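Local coordinates for DUF3845 domain-containing protein (Bacteroides thetaiotaomicron VPI-5482, PDB 3GF6) that is of unknown function but is an all-beta bacterial lipoprotein of the DUF3845 family, which belongs to the C1q/TNF clan, at residues L138-Q143 with F150-M155; V13-G18 with P146-P151; V41-A46 with E202-L207; K119-V124 with R206-K211. All blocks are in the same frame, centred on the assembly; numbering follows the deposited sequence. Where two conformers were deposited one is given.

Contact 1 (L138-Q143 with F150-M155); sequences LASLFQ and FPEVFM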
loop_
_atom_site.group_PDB
_atom_site.type_symbol
_atom_site.label_atom_id
_atom_site.label_comp_id
_atom_site.label_asym_id
_atom_site.label_seq_id
_atom_site.Cartn_x
_atom_site.Cartn_y
_atom_site.Cartn_z
ATOM N N LEU A 138 3.191 -5.169 1.137
ATOM C CA LEU A 138 4.350 -5.305 0.246
ATOM C C LEU A 138 4.380 -6.771 -0.158
ATOM O O LEU A 138 4.378 -7.635 0.701
ATOM C CB LEU A 138 5.618 -4.962 0.991
ATOM C CG LEU A 138 6.909 -4.929 0.225
ATOM C CD1 LEU A 138 6.828 -3.669 -0.714
ATOM C CD2 LEU A 138 8.150 -4.941 1.215
ATOM N N ALA A 139 4.430 -7.026 -1.463
ATOM C CA ALA A 139 4.239 -8.352 -2.032
ATOM C C ALA A 139 4.782 -8.431 -3.452
ATOM O O ALA A 139 4.899 -7.413 -4.139
ATOM C CB ALA A 139 2.742 -8.722 -2.024
ATOM N N SER A 140 5.084 -9.644 -3.894
ATOM C CA SER A 140 5.451 -9.892 -5.297
ATOM C C SER A 140 4.238 -10.229 -6.189
ATOM O O SER A 140 4.429 -10.547 -7.331
ATOM C CB SER A 140 6.527 -10.969 -5.367
ATOM O OG SER A 140 5.951 -12.211 -5.028
ATOM N N LEU A 141 3.012 -10.209 -5.628
ATOM C CA LEU A 141 1.742 -10.335 -6.357
ATOM C C LEU A 141 0.831 -9.178 -5.951
ATOM O O LEU A 141 1.012 -8.618 -4.867
ATOM C CB LEU A 141 1.051 -11.651 -6.015
ATOM C CG LEU A 141 1.854 -12.903 -6.396
ATOM C CD1 LEU A 141 1.156 -14.144 -5.858
ATOM C CD2 LEU A 141 2.047 -12.973 -7.939
ATOM N N PHE A 142 -0.127 -8.847 -6.811
ATOM C CA PHE A 142 -1.136 -7.844 -6.522
ATOM C C PHE A 142 -2.380 -8.479 -5.905
ATOM O O PHE A 142 -2.993 -9.353 -6.502
ATOM C CB PHE A 142 -1.500 -7.057 -7.810
ATOM C CG PHE A 142 -2.399 -5.905 -7.562
ATOM C CD1 PHE A 142 -3.762 -6.070 -7.443
ATOM C CD2 PHE A 142 -1.849 -4.624 -7.325
ATOM C CE1 PHE A 142 -4.594 -4.977 -7.133
ATOM C CE2 PHE A 142 -2.668 -3.524 -7.032
ATOM C CZ PHE A 142 -4.042 -3.708 -6.936
ATOM N N GLN A 143 -2.749 -8.007 -4.717
ATOM C CA GLN A 143 -3.911 -8.479 -3.952
ATOM C C GLN A 143 -4.077 -10.020 -3.904
ATOM O O GLN A 143 -5.165 -10.524 -4.132
ATOM C CB GLN A 143 -5.196 -7.794 -4.425
ATOM C CG GLN A 143 -6.261 -7.672 -3.319
ATOM C CD GLN A 143 -7.563 -7.064 -3.754
ATOM O OE1 GLN A 143 -7.930 -7.064 -4.944
ATOM N NE2 GLN A 143 -8.266 -6.536 -2.816
ATOM N N PHE A 150 0.212 -16.823 1.178
ATOM C CA PHE A 150 1.166 -16.664 0.074
ATOM C C PHE A 150 2.554 -16.279 0.600
ATOM O O PHE A 150 2.705 -15.234 1.235
ATOM C CB PHE A 150 0.697 -15.575 -0.894
ATOM C CG PHE A 150 -0.504 -15.938 -1.693
ATOM C CD1 PHE A 150 -1.782 -15.883 -1.128
ATOM C CD2 PHE A 150 -0.383 -16.305 -3.029
ATOM C CE1 PHE A 150 -2.921 -16.211 -1.869
ATOM C CE2 PHE A 150 -1.513 -16.636 -3.784
ATOM C CZ PHE A 150 -2.784 -16.583 -3.207
ATOM N N PRO A 151 3.582 -17.076 0.287
ATOM C CA PRO A 151 4.975 -16.642 0.563
ATOM C C PRO A 151 5.368 -15.398 -0.250
ATOM O O PRO A 151 6.311 -14.704 0.100
ATOM C CB PRO A 151 5.829 -17.831 0.124
ATOM C CG PRO A 151 4.923 -18.727 -0.653
ATOM C CD PRO A 151 3.506 -18.370 -0.415
ATOM N N GLU A 152 4.582 -15.087 -1.274
ATOM C CA GLU A 152 4.762 -13.861 -2.056
ATOM C C GLU A 152 4.419 -12.575 -1.308
ATOM O O GLU A 152 4.765 -11.459 -1.751
ATOM C CB GLU A 152 3.894 -13.934 -3.315
ATOM C CG GLU A 152 4.361 -14.950 -4.348
ATOM C CD GLU A 152 3.906 -16.370 -4.130
ATOM O OE1 GLU A 152 3.082 -16.630 -3.215
ATOM O OE2 GLU A 152 4.386 -17.222 -4.929
ATOM N N VAL A 153 3.719 -12.722 -0.197
ATOM C CA VAL A 153 3.412 -11.590 0.677
ATOM C C VAL A 153 4.550 -11.399 1.672
ATOM O O VAL A 153 4.839 -12.279 2.511
ATOM C CB VAL A 153 2.047 -11.766 1.372
ATOM C CG1 VAL A 153 1.853 -10.711 2.450
ATOM C CG2 VAL A 153 0.929 -11.597 0.351
ATOM N N PHE A 154 5.216 -10.251 1.546
ATOM C CA PHE A 154 6.419 -9.937 2.339
ATOM C C PHE A 154 6.057 -9.177 3.629
ATOM O O PHE A 154 6.660 -9.383 4.681
ATOM C CB PHE A 154 7.433 -9.127 1.507
ATOM C CG PHE A 154 7.889 -9.820 0.232
ATOM C CD1 PHE A 154 8.053 -11.197 0.173
ATOM C CD2 PHE A 154 8.079 -9.075 -0.943
ATOM C CE1 PHE A 154 8.451 -11.821 -1.016
ATOM C CE2 PHE A 154 8.463 -9.695 -2.122
ATOM C CZ PHE A 154 8.648 -11.060 -2.157
HETATM N N MSE A 155 5.064 -8.284 3.521
HETATM C CA MSE A 155 4.600 -7.485 4.642
HETATM C C MSE A 155 3.116 -7.285 4.464
HETATM O O MSE A 155 2.629 -6.906 3.386
HETATM C CB MSE A 155 5.284 -6.108 4.729
HETATM C CG MSE A 155 5.027 -5.350 6.039
HETATM SE SE MSE A 155 5.091 -3.420 5.826
HETATM C CE MSE A 155 3.426 -3.124 4.816
#
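Phe-150 reaches across to Leu-141, ring atom CD2 lying 3.9 Å from the CD1 methyl of the leucine. The same residue opens a type I turn that runs to Val-153, closed by a bond from Val-153 N to Phe-150 O. Within this turn Glu-152 passes obliquely over Leu-141: its CB and CG each approach Ser-140 OG to 3.2 Å, and the bend at chi2 (84°) swings CD round, while OE1 ends at the edge of the Phe-150 ring, in its plane. The carbonyl oxygen of Glu-152 accepts a nearly straight bond from Ser-140 N (2.8 Å, 163°). That oxygen also sits 3.7 Å above the centre of the Phe-154 ring. At Val-153, CG2 packs on Ala-139 CB at 4.1 Å. Phe-154 then turns its ring toward the loop, with CZ 3.8 Å from Ser-140 CB; beyond the segments Leu-188 and Tyr-178 also touch this side chain. The backbone N of Phe-154 donates to Leu-138 O at 2.9 Å, and the N of Met-155, a selenomethionine residue, donates to the same oxygen at 3.0 Å. Met-155 O takes the return bond from Leu-138 N, while the two CB atoms pack together on the sheet face touched by Tyr-178. Two successive donors on one carbonyl, with Phe-154 and Met-155 both facing Leu-138, define a classic beta bulge where antiparallel strands 129-139 and 153-158 meet.

Contact 2 (V13-G18 with P146-P151); sequences VDIERG and PPANFP
Arg-17 and Ile-15 touch Ala-148 and Phe-150 in a surface contact in which Arg-17 binds backbone carbonyls and Ile-15 packs on an alanine. Here strand 14-16, the edge partner of 153-158 in an antiparallel sheet, and the residue after it meet the connection between strands 129-139 and 153-158; backbone bonds join Ile-15 with Cys-156 and Arg-17 with Phe-154. That connection holds a short 3-10 turn at 147-149, identified by bonds from Asn-149 N to Pro-146 O and from Phe-150 N to Pro-147 O; a cis peptide bond precedes Pro-146. The extended middle of Arg-17, from CG to NE, carries its guanidinium over to the carbonyls at the end of this turn. NH2 donates to Ala-148 O at 3.1 Å, with the donor well above the carbonyl plane (57° out of it). It also makes a weak bond to Phe-150 O at 2.9 Å, weak because the N-H points off line (129°). From NE a second weak bond goes to Phe-150 O, and another to Val-153 O, so one cationic group is shared among three carbonyls of the loop and the following strand. Ile-15 is modelled in two conformers; in the one given, its CD1 methyl packs on Ala-148 CB at 3.7 Å, while CG2 lies 3.8 Å above the centre of the Arg-17 guanidinium.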
loop_
_atom_site.group_PDB
_atom_site.type_symbol
_atom_site.label_atom_id
_atom_site.label_comp_id
_atom_site.label_asym_id
_atom_site.label_seq_id
_atom_site.Cartn_x
_atom_site.Cartn_y
_atom_site.Cartn_z
ATOM N N VAL A 13 -4.112 -8.107 11.096
ATOM C CA VAL A 13 -3.146 -9.050 10.606
ATOM C C VAL A 13 -1.772 -8.385 10.639
ATOM O O VAL A 13 -1.630 -7.209 10.317
ATOM C CB VAL A 13 -3.473 -9.506 9.181
ATOM C CG1 VAL A 13 -2.307 -10.245 8.581
ATOM C CG2 VAL A 13 -4.702 -10.359 9.190
ATOM N N ASP A 14 -0.777 -9.152 11.043
ATOM C CA ASP A 14 0.604 -8.689 11.053
ATOM C C ASP A 14 1.523 -9.812 10.562
ATOM O O ASP A 14 1.930 -10.697 11.351
ATOM C CB ASP A 14 0.999 -8.261 12.463
ATOM C CG ASP A 14 2.309 -7.539 12.499
ATOM O OD1 ASP A 14 3.039 -7.536 11.487
ATOM O OD2 ASP A 14 2.626 -6.971 13.567
ATOM N N ILE A 15 1.805 -9.775 9.264
ATOM C CA ILE A 15 2.682 -10.717 8.564
ATOM C C ILE A 15 3.972 -10.011 8.157
ATOM O O ILE A 15 3.920 -8.950 7.497
ATOM C CB ILE A 15 1.990 -11.216 7.253
ATOM C CG1 ILE A 15 0.790 -12.109 7.585
ATOM C CG2 ILE A 15 2.963 -11.962 6.333
ATOM C CD1 ILE A 15 -0.276 -12.121 6.495
ATOM N N GLU A 16 5.116 -10.575 8.526
ATOM C CA GLU A 16 6.414 -10.076 8.041
ATOM C C GLU A 16 7.280 -11.255 7.673
ATOM O O GLU A 16 7.490 -12.131 8.509
ATOM C CB GLU A 16 7.137 -9.248 9.110
ATOM C CG GLU A 16 6.764 -7.790 9.152
ATOM C CD GLU A 16 7.686 -6.960 10.054
ATOM O OE1 GLU A 16 8.943 -7.054 9.929
ATOM O OE2 GLU A 16 7.135 -6.231 10.903
ATOM N N ARG A 17 7.732 -11.291 6.428
ATOM C CA ARG A 17 8.591 -12.347 5.946
ATOM C C ARG A 17 9.899 -11.739 5.467
ATOM O O ARG A 17 10.003 -10.514 5.240
ATOM C CB ARG A 17 7.960 -13.098 4.783
ATOM C CG ARG A 17 6.530 -13.622 5.058
ATOM C CD ARG A 17 6.154 -14.608 3.981
ATOM N NE ARG A 17 4.716 -14.637 3.736
ATOM C CZ ARG A 17 3.826 -15.256 4.494
ATOM N NH1 ARG A 17 4.185 -15.896 5.594
ATOM N NH2 ARG A 17 2.565 -15.226 4.146
ATOM N N GLY A 18 10.874 -12.619 5.274
ATOM C CA GLY A 18 12.161 -12.244 4.663
ATOM C C GLY A 18 13.301 -12.575 5.599
ATOM O O GLY A 18 13.084 -12.896 6.768
ATOM N N PRO A 146 -6.236 -15.357 0.438
ATOM C CA PRO A 146 -5.923 -14.552 1.618
ATOM C C PRO A 146 -4.406 -14.369 1.737
ATOM O O PRO A 146 -3.652 -15.307 1.510
ATOM C CB PRO A 146 -6.484 -15.375 2.779
ATOM C CG PRO A 146 -7.084 -16.600 2.185
ATOM C CD PRO A 146 -6.595 -16.736 0.803
ATOM N N PRO A 147 -3.948 -13.147 2.037
ATOM C CA PRO A 147 -2.513 -12.880 1.928
ATOM C C PRO A 147 -1.626 -13.762 2.822
ATOM O O PRO A 147 -0.489 -14.144 2.429
ATOM C CB PRO A 147 -2.389 -11.399 2.308
ATOM C CG PRO A 147 -3.722 -10.927 2.738
ATOM C CD PRO A 147 -4.742 -11.976 2.459
ATOM N N ALA A 148 -2.138 -14.150 3.983
ATOM C CA ALA A 148 -1.365 -15.017 4.873
ATOM C C ALA A 148 -0.958 -16.343 4.235
ATOM O O ALA A 148 0.043 -16.922 4.656
ATOM C CB ALA A 148 -2.130 -15.260 6.196
ATOM N N ASN A 149 -1.690 -16.806 3.213
ATOM C CA ASN A 149 -1.423 -18.074 2.536
ATOM C C ASN A 149 -0.349 -18.004 1.446
ATOM O O ASN A 149 -0.066 -19.020 0.822
ATOM C CB ASN A 149 -2.704 -18.650 1.915
ATOM C CG ASN A 149 -3.751 -19.089 2.965
ATOM O OD1 ASN A 149 -3.591 -18.876 4.179
ATOM N ND2 ASN A 149 -4.834 -19.676 2.488
ATOM N N PHE A 150 0.212 -16.823 1.178
ATOM C CA PHE A 150 1.166 -16.664 0.074
ATOM C C PHE A 150 2.554 -16.279 0.600
ATOM O O PHE A 150 2.705 -15.234 1.235
ATOM C CB PHE A 150 0.697 -15.575 -0.894
ATOM C CG PHE A 150 -0.504 -15.938 -1.693
ATOM C CD1 PHE A 150 -1.782 -15.883 -1.128
ATOM C CD2 PHE A 150 -0.383 -16.305 -3.029
ATOM C CE1 PHE A 150 -2.921 -16.211 -1.869
ATOM C CE2 PHE A 150 -1.513 -16.636 -3.784
ATOM C CZ PHE A 150 -2.784 -16.583 -3.207
ATOM N N PRO A 151 3.582 -17.076 0.287
ATOM C CA PRO A 151 4.975 -16.642 0.563
ATOM C C PRO A 151 5.368 -15.398 -0.250
ATOM O O PRO A 151 6.311 -14.704 0.100
ATOM C CB PRO A 151 5.829 -17.831 0.124
ATOM C CG PRO A 151 4.923 -18.727 -0.653
ATOM C CD PRO A 151 3.506 -18.370 -0.415
#

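Contact 3 (V41-A46 with E202-L207); sequences VLDTIA and ENRVRL
Asp-43 stands opposite Arg-206 in a non-hydrogen-bonded pair, and its side chain leans diagonally to Arg-204, two residues back on the same face. Its CB lies 4.0 Å from Arg-206 CG. With CG anti to the backbone N (chi1 -171°), the carboxylate carbon comes to 3.6 Å from that same methylene. At the tip the two oxygens divide the work: OD1 receives Arg-204 NE at 2.9 Å, and OD2 receives Arg-204 NH2 at 2.6 Å. Both use their syn lone pairs, and the carboxylate and guanidinium planes differ by only 13°, so the salt bridge is a side-on, two-pronged one in which the nearly straight bonds (173° at NE) hold the groups edge to edge. Around it the main chains pair by six backbone bonds, from Leu-42 with Leu-207 to Ala-46 with Asn-203. On the reverse face Ala-46 CB meets Val-205 CG2 at 3.9 Å, and Leu-42 CB meets Leu-207 CB at 4.2 Å. Val-205 and Leu-207 also touch Phe-59 and Ile-61 on strand 56-62 of the other sheet. One face is thus mostly charged and the other mostly apolar toward the second sheet, as in a beta sandwich, consistent with the C1q/TNF jelly roll.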
loop_
_atom_site.group_PDB
_atom_site.type_symbol
_atom_site.label_atom_id
_atom_site.label_comp_id
_atom_site.label_asym_id
_atom_site.label_seq_id
_atom_site.Cartn_x
_atom_site.Cartn_y
_atom_site.Cartn_z
ATOM N N VAL A 41 -1.258 15.524 1.072
ATOM C CA VAL A 41 -2.547 14.891 1.286
ATOM C C VAL A 41 -3.213 14.522 -0.041
ATOM O O VAL A 41 -3.464 15.402 -0.875
ATOM C CB VAL A 41 -3.451 15.803 2.105
ATOM C CG1 VAL A 41 -4.839 15.173 2.305
ATOM C CG2 VAL A 41 -2.797 16.125 3.494
ATOM N N LEU A 42 -3.465 13.226 -0.258
ATOM C CA LEU A 42 -4.340 12.799 -1.346
ATOM C C LEU A 42 -5.796 13.123 -0.934
ATOM O O LEU A 42 -6.169 12.814 0.203
ATOM C CB LEU A 42 -4.153 11.298 -1.593
ATOM C CG LEU A 42 -5.103 10.549 -2.520
ATOM C CD1 LEU A 42 -5.242 11.202 -3.934
ATOM C CD2 LEU A 42 -4.598 9.081 -2.592
ATOM N N ASP A 43 -6.616 13.711 -1.829
ATOM C CA ASP A 43 -7.989 14.158 -1.490
ATOM C C ASP A 43 -8.831 13.913 -2.767
ATOM O O ASP A 43 -8.682 14.630 -3.746
ATOM C CB ASP A 43 -7.943 15.643 -1.119
ATOM C CG ASP A 43 -9.221 16.176 -0.562
ATOM O OD1 ASP A 43 -10.271 15.562 -0.790
ATOM O OD2 ASP A 43 -9.157 17.260 0.076
ATOM N N THR A 44 -9.656 12.867 -2.735
ATOM C CA THR A 44 -10.285 12.280 -3.928
ATOM C C THR A 44 -11.678 11.786 -3.537
ATOM O O THR A 44 -11.828 11.172 -2.497
ATOM C CB THR A 44 -9.456 11.059 -4.452
ATOM O OG1 THR A 44 -8.169 11.490 -4.941
ATOM C CG2 THR A 44 -10.209 10.295 -5.549
ATOM N N ILE A 45 -12.682 12.049 -4.362
ATOM C CA ILE A 45 -14.018 11.499 -4.142
ATOM C C ILE A 45 -14.028 10.051 -4.627
ATOM O O ILE A 45 -13.688 9.783 -5.788
ATOM C CB ILE A 45 -15.097 12.332 -4.869
ATOM C CG1 ILE A 45 -15.350 13.639 -4.108
ATOM C CG2 ILE A 45 -16.410 11.564 -4.987
ATOM C CD1 ILE A 45 -16.145 14.662 -4.886
ATOM N N ALA A 46 -14.360 9.127 -3.722
ATOM C CA ALA A 46 -14.573 7.736 -4.048
ATOM C C ALA A 46 -16.047 7.502 -4.385
ATOM O O ALA A 46 -16.961 7.897 -3.632
ATOM C CB ALA A 46 -14.113 6.835 -2.917
ATOM N N GLU A 202 -21.164 8.143 -2.318
ATOM C CA GLU A 202 -19.778 8.601 -2.507
ATOM C C GLU A 202 -19.192 9.088 -1.200
ATOM O O GLU A 202 -19.925 9.344 -0.252
ATOM C CB GLU A 202 -19.729 9.732 -3.541
ATOM C CG GLU A 202 -20.433 11.026 -3.126
ATOM C CD GLU A 202 -21.945 10.999 -3.331
ATOM O OE1 GLU A 202 -22.394 10.839 -4.484
ATOM O OE2 GLU A 202 -22.683 11.141 -2.339
ATOM N N ASN A 203 -17.870 9.240 -1.174
ATOM C CA ASN A 203 -17.235 9.906 -0.050
ATOM C C ASN A 203 -15.967 10.613 -0.463
ATOM O O ASN A 203 -15.216 10.126 -1.302
ATOM C CB ASN A 203 -16.885 8.952 1.078
ATOM C CG ASN A 203 -16.529 9.710 2.364
ATOM O OD1 ASN A 203 -15.413 9.548 2.892
ATOM N ND2 ASN A 203 -17.453 10.607 2.822
ATOM N N ARG A 204 -15.706 11.737 0.188
ATOM C CA ARG A 204 -14.470 12.444 -0.035
ATOM C C ARG A 204 -13.434 11.799 0.849
ATOM O O ARG A 204 -13.488 11.936 2.062
ATOM C CB ARG A 204 -14.651 13.895 0.347
ATOM C CG ARG A 204 -13.416 14.735 0.162
ATOM C CD ARG A 204 -13.494 15.970 0.965
ATOM N NE ARG A 204 -12.281 16.762 0.837
ATOM C CZ ARG A 204 -12.128 17.945 1.425
ATOM N NH1 ARG A 204 -13.118 18.492 2.138
ATOM N NH2 ARG A 204 -10.996 18.601 1.285
ATOM N N VAL A 205 -12.477 11.099 0.251
ATOM C CA VAL A 205 -11.477 10.361 1.009
ATOM C C VAL A 205 -10.147 11.135 1.048
ATOM O O VAL A 205 -9.644 11.623 -0.002
ATOM C CB VAL A 205 -11.214 8.959 0.386
ATOM C CG1 VAL A 205 -10.112 8.204 1.142
ATOM C CG2 VAL A 205 -12.532 8.122 0.368
ATOM N N ARG A 206 -9.565 11.247 2.233
ATOM C CA ARG A 206 -8.260 11.899 2.375
ATOM C C ARG A 206 -7.237 10.932 2.915
ATOM O O ARG A 206 -7.553 10.109 3.776
ATOM C CB ARG A 206 -8.382 13.146 3.259
ATOM C CG ARG A 206 -8.940 14.332 2.489
ATOM C CD ARG A 206 -8.974 15.587 3.266
ATOM N NE ARG A 206 -9.799 15.449 4.441
ATOM C CZ ARG A 206 -9.789 16.281 5.477
ATOM N NH1 ARG A 206 -8.991 17.350 5.509
ATOM N NH2 ARG A 206 -10.587 16.026 6.507
ATOM N N LEU A 207 -6.023 10.976 2.362
ATOM C CA LEU A 207 -4.937 10.168 2.849
ATOM C C LEU A 207 -3.755 11.112 2.994
ATOM O O LEU A 207 -3.185 11.551 1.972
ATOM C CB LEU A 207 -4.584 8.993 1.911
ATOM C CG LEU A 207 -3.459 8.051 2.396
ATOM C CD1 LEU A 207 -3.998 7.263 3.629
ATOM C CD2 LEU A 207 -2.955 7.104 1.329
#

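Contact 4 (K119-V124 with R206-K211); sequences KGELLV and RLRIDK. With EDO (1,2-ethanediol), chain F.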
loop_
_atom_site.group_PDB
_atom_site.type_symbol
_atom_site.label_atom_id
_atom_site.label_comp_id
_atom_site.label_asym_id
_atom_site.label_seq_id
_atom_site.Cartn_x
_atom_site.Cartn_y
_atom_site.Cartn_z
ATOM N N LYS A 119 3.997 6.415 7.156
ATOM C CA LYS A 119 3.451 7.179 8.266
ATOM C C LYS A 119 2.447 8.145 7.698
ATOM O O LYS A 119 2.718 8.779 6.695
ATOM C CB LYS A 119 4.571 7.936 9.023
ATOM C CG LYS A 119 4.088 8.837 10.169
ATOM C CD LYS A 119 5.277 9.435 10.931
ATOM C CE LYS A 119 4.885 10.510 11.944
ATOM N NZ LYS A 119 3.524 10.301 12.495
ATOM N N GLY A 120 1.299 8.247 8.341
ATOM C CA GLY A 120 0.222 9.088 7.834
ATOM C C GLY A 120 -1.141 8.772 8.395
ATOM O O GLY A 120 -1.254 8.212 9.463
ATOM N N GLU A 121 -2.182 9.185 7.681
ATOM C CA GLU A 121 -3.551 8.999 8.173
ATOM C C GLU A 121 -4.559 8.890 7.057
ATOM O O GLU A 121 -4.532 9.662 6.100
ATOM C CB GLU A 121 -3.948 10.121 9.143
ATOM C CG GLU A 121 -5.271 9.880 9.837
ATOM C CD GLU A 121 -5.693 11.024 10.728
ATOM O OE1 GLU A 121 -4.902 11.968 10.916
ATOM O OE2 GLU A 121 -6.834 10.988 11.231
ATOM N N LEU A 122 -5.435 7.890 7.174
ATOM C CA LEU A 122 -6.616 7.762 6.331
ATOM C C LEU A 122 -7.793 8.391 7.066
ATOM O O LEU A 122 -8.027 8.094 8.229
ATOM C CB LEU A 122 -6.919 6.286 6.052
ATOM C CG LEU A 122 -8.160 5.954 5.215
ATOM C CD1 LEU A 122 -8.079 6.464 3.774
ATOM C CD2 LEU A 122 -8.385 4.435 5.250
ATOM N N LEU A 123 -8.499 9.280 6.370
ATOM C CA LEU A 123 -9.733 9.896 6.880
ATOM C C LEU A 123 -10.873 9.847 5.875
ATOM O O LEU A 123 -10.754 10.433 4.777
ATOM C CB LEU A 123 -9.522 11.391 7.226
ATOM C CG LEU A 123 -8.339 11.757 8.107
ATOM C CD1 LEU A 123 -7.086 11.954 7.230
ATOM C CD2 LEU A 123 -8.646 13.042 8.991
ATOM N N VAL A 124 -12.006 9.242 6.277
ATOM C CA VAL A 124 -13.286 9.480 5.584
ATOM C C VAL A 124 -13.860 10.823 5.968
ATOM O O VAL A 124 -13.535 11.360 7.041
ATOM C CB VAL A 124 -14.385 8.411 5.892
ATOM C CG1 VAL A 124 -13.799 7.060 5.902
ATOM C CG2 VAL A 124 -15.081 8.698 7.223
ATOM N N ARG A 206 -9.565 11.247 2.233
ATOM C CA ARG A 206 -8.260 11.899 2.375
ATOM C C ARG A 206 -7.237 10.932 2.915
ATOM O O ARG A 206 -7.553 10.109 3.776
ATOM C CB ARG A 206 -8.382 13.146 3.259
ATOM C CG ARG A 206 -8.940 14.332 2.489
ATOM C CD ARG A 206 -8.974 15.587 3.266
ATOM N NE ARG A 206 -9.799 15.449 4.441
ATOM C CZ ARG A 206 -9.789 16.281 5.477
ATOM N NH1 ARG A 206 -8.991 17.350 5.509
ATOM N NH2 ARG A 206 -10.587 16.026 6.507
ATOM N N LEU A 207 -6.023 10.976 2.362
ATOM C CA LEU A 207 -4.937 10.168 2.849
ATOM C C LEU A 207 -3.755 11.112 2.994
ATOM O O LEU A 207 -3.185 11.551 1.972
ATOM C CB LEU A 207 -4.584 8.993 1.911
ATOM C CG LEU A 207 -3.459 8.051 2.396
ATOM C CD1 LEU A 207 -3.998 7.263 3.629
ATOM C CD2 LEU A 207 -2.955 7.104 1.329
ATOM N N ARG A 208 -3.386 11.403 4.238
ATOM C CA ARG A 208 -2.121 12.129 4.518
ATOM C C ARG A 208 -0.939 11.182 4.545
ATOM O O ARG A 208 -0.970 10.151 5.218
ATOM C CB ARG A 208 -2.195 12.916 5.809
ATOM C CG ARG A 208 -0.939 13.770 6.044
ATOM C CD ARG A 208 -0.997 14.566 7.316
ATOM N NE ARG A 208 -1.080 13.741 8.509
ATOM C CZ ARG A 208 -2.174 13.548 9.256
ATOM N NH1 ARG A 208 -3.344 14.103 8.940
ATOM N NH2 ARG A 208 -2.092 12.778 10.337
ATOM N N ILE A 209 0.104 11.506 3.771
ATOM C CA ILE A 209 1.370 10.778 3.818
ATOM C C ILE A 209 2.336 11.772 4.474
ATOM O O ILE A 209 2.582 12.885 3.936
ATOM C CB ILE A 209 1.877 10.379 2.432
ATOM C CG1 ILE A 209 0.891 9.405 1.773
ATOM C CG2 ILE A 209 3.333 9.835 2.506
ATOM C CD1 ILE A 209 0.724 8.014 2.514
ATOM N N ASP A 210 2.818 11.385 5.656
ATOM C CA ASP A 210 3.699 12.247 6.446
ATOM C C ASP A 210 5.086 12.235 5.826
ATOM O O ASP A 210 5.529 11.254 5.189
ATOM C CB ASP A 210 3.774 11.824 7.912
ATOM C CG ASP A 210 2.495 12.148 8.706
ATOM O OD1 ASP A 210 1.526 12.671 8.170
ATOM O OD2 ASP A 210 2.457 11.839 9.903
ATOM N N LYS A 211 5.799 13.314 6.081
ATOM C CA LYS A 211 7.124 13.541 5.495
ATOM C C LYS A 211 8.154 12.468 5.862
ATOM O O LYS A 211 9.110 12.293 5.140
ATOM C CB LYS A 211 7.628 14.940 5.866
ATOM C CG LYS A 211 8.245 15.081 7.209
ATOM C CD LYS A 211 8.594 16.552 7.512
ATOM C CE LYS A 211 7.739 17.128 8.618
ATOM N NZ LYS A 211 7.950 16.417 9.926
HETATM C C1 EDO F . -6.469 16.226 7.665
HETATM O O1 EDO F . -5.983 15.740 8.931
HETATM C C2 EDO F . -5.569 15.703 6.553
HETATM O O2 EDO F . -4.181 15.892 6.889
HETATM O O HOH W 1 -5.073 14.724 11.328
HETATM O O HOH W 2 -11.818 13.104 4.584
HETATM O O HOH W 3 -12.452 14.150 7.353
#
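Strands 119-123 and 206-209 run antiparallel, their axes 173° apart and 4.6 Å at closest approach, with Glu-121 facing Arg-208 and Leu-123 facing Arg-206 as hydrogen-bonded pairs. Next to them Gly-120 and Ile-209 form a non-hydrogen-bonded pair; Gly-120 CA makes a CA-H...O contact with Arg-208 O at 3.1 Å, at backbone angles that suit glycine. Arg-208 carries the side-chain contact. Its bend at chi3 (62°) turns NE so that this atom donates to Asp-210 OD1 at 2.8 Å, in the guanidinium plane and on the syn lone pair. The other end of the group meets Glu-121: NH2 bonds OE1 at 3.0 Å on the anti lone pair, and Glu-121 CB lies over one guanidinium face. Carboxylate and guanidinium planes are almost perpendicular (82°), unlike a flat two-pronged pair. Lys-119 NZ adds a weak bridge to Asp-210 OD2, doubtful in detail because the lysine has two conformers. The four-residue network lies on the Glu-121/Arg-208 side of this sheet, one of two in the all-beta fold; on the other, Leu-122 CB packs on Leu-207 CD1 at 3.9 Å. Arg-208 NH1 also holds O2 of an ethanediol at 2.8 Å, probably from the crystallisation liquor, and a water joins that nitrogen to Glu-121 OE1 and ethanediol O1. The diol's C1 lies over one face of the Arg-206 guanidinium, whose NE and NH2 reach Leu-123 O and Val-124 O through two further waters.

From the N terminus the chain first leaves 13-18, which waits until 146-151 to close contact 2. Before that return it passes 41-46 and 119-124, the opening segments of contacts 3 and 4, and 138-143, that of contact 1. Contact 1 closes at 150-155, sharing Phe-150 and Pro-151 with contact 2. Contacts 3 and 4 close last, at 202-207 and 206-211 on strand 203-219, so contact 1 nests inside both, while contact 2 crosses both. Contacts 1 and 2, centres about 7 Å apart, join in one sheet through strand 153-158; contacts 3 and 4, centres about 10 Å apart, flank strand 203-219 in the other, across the chain's centre.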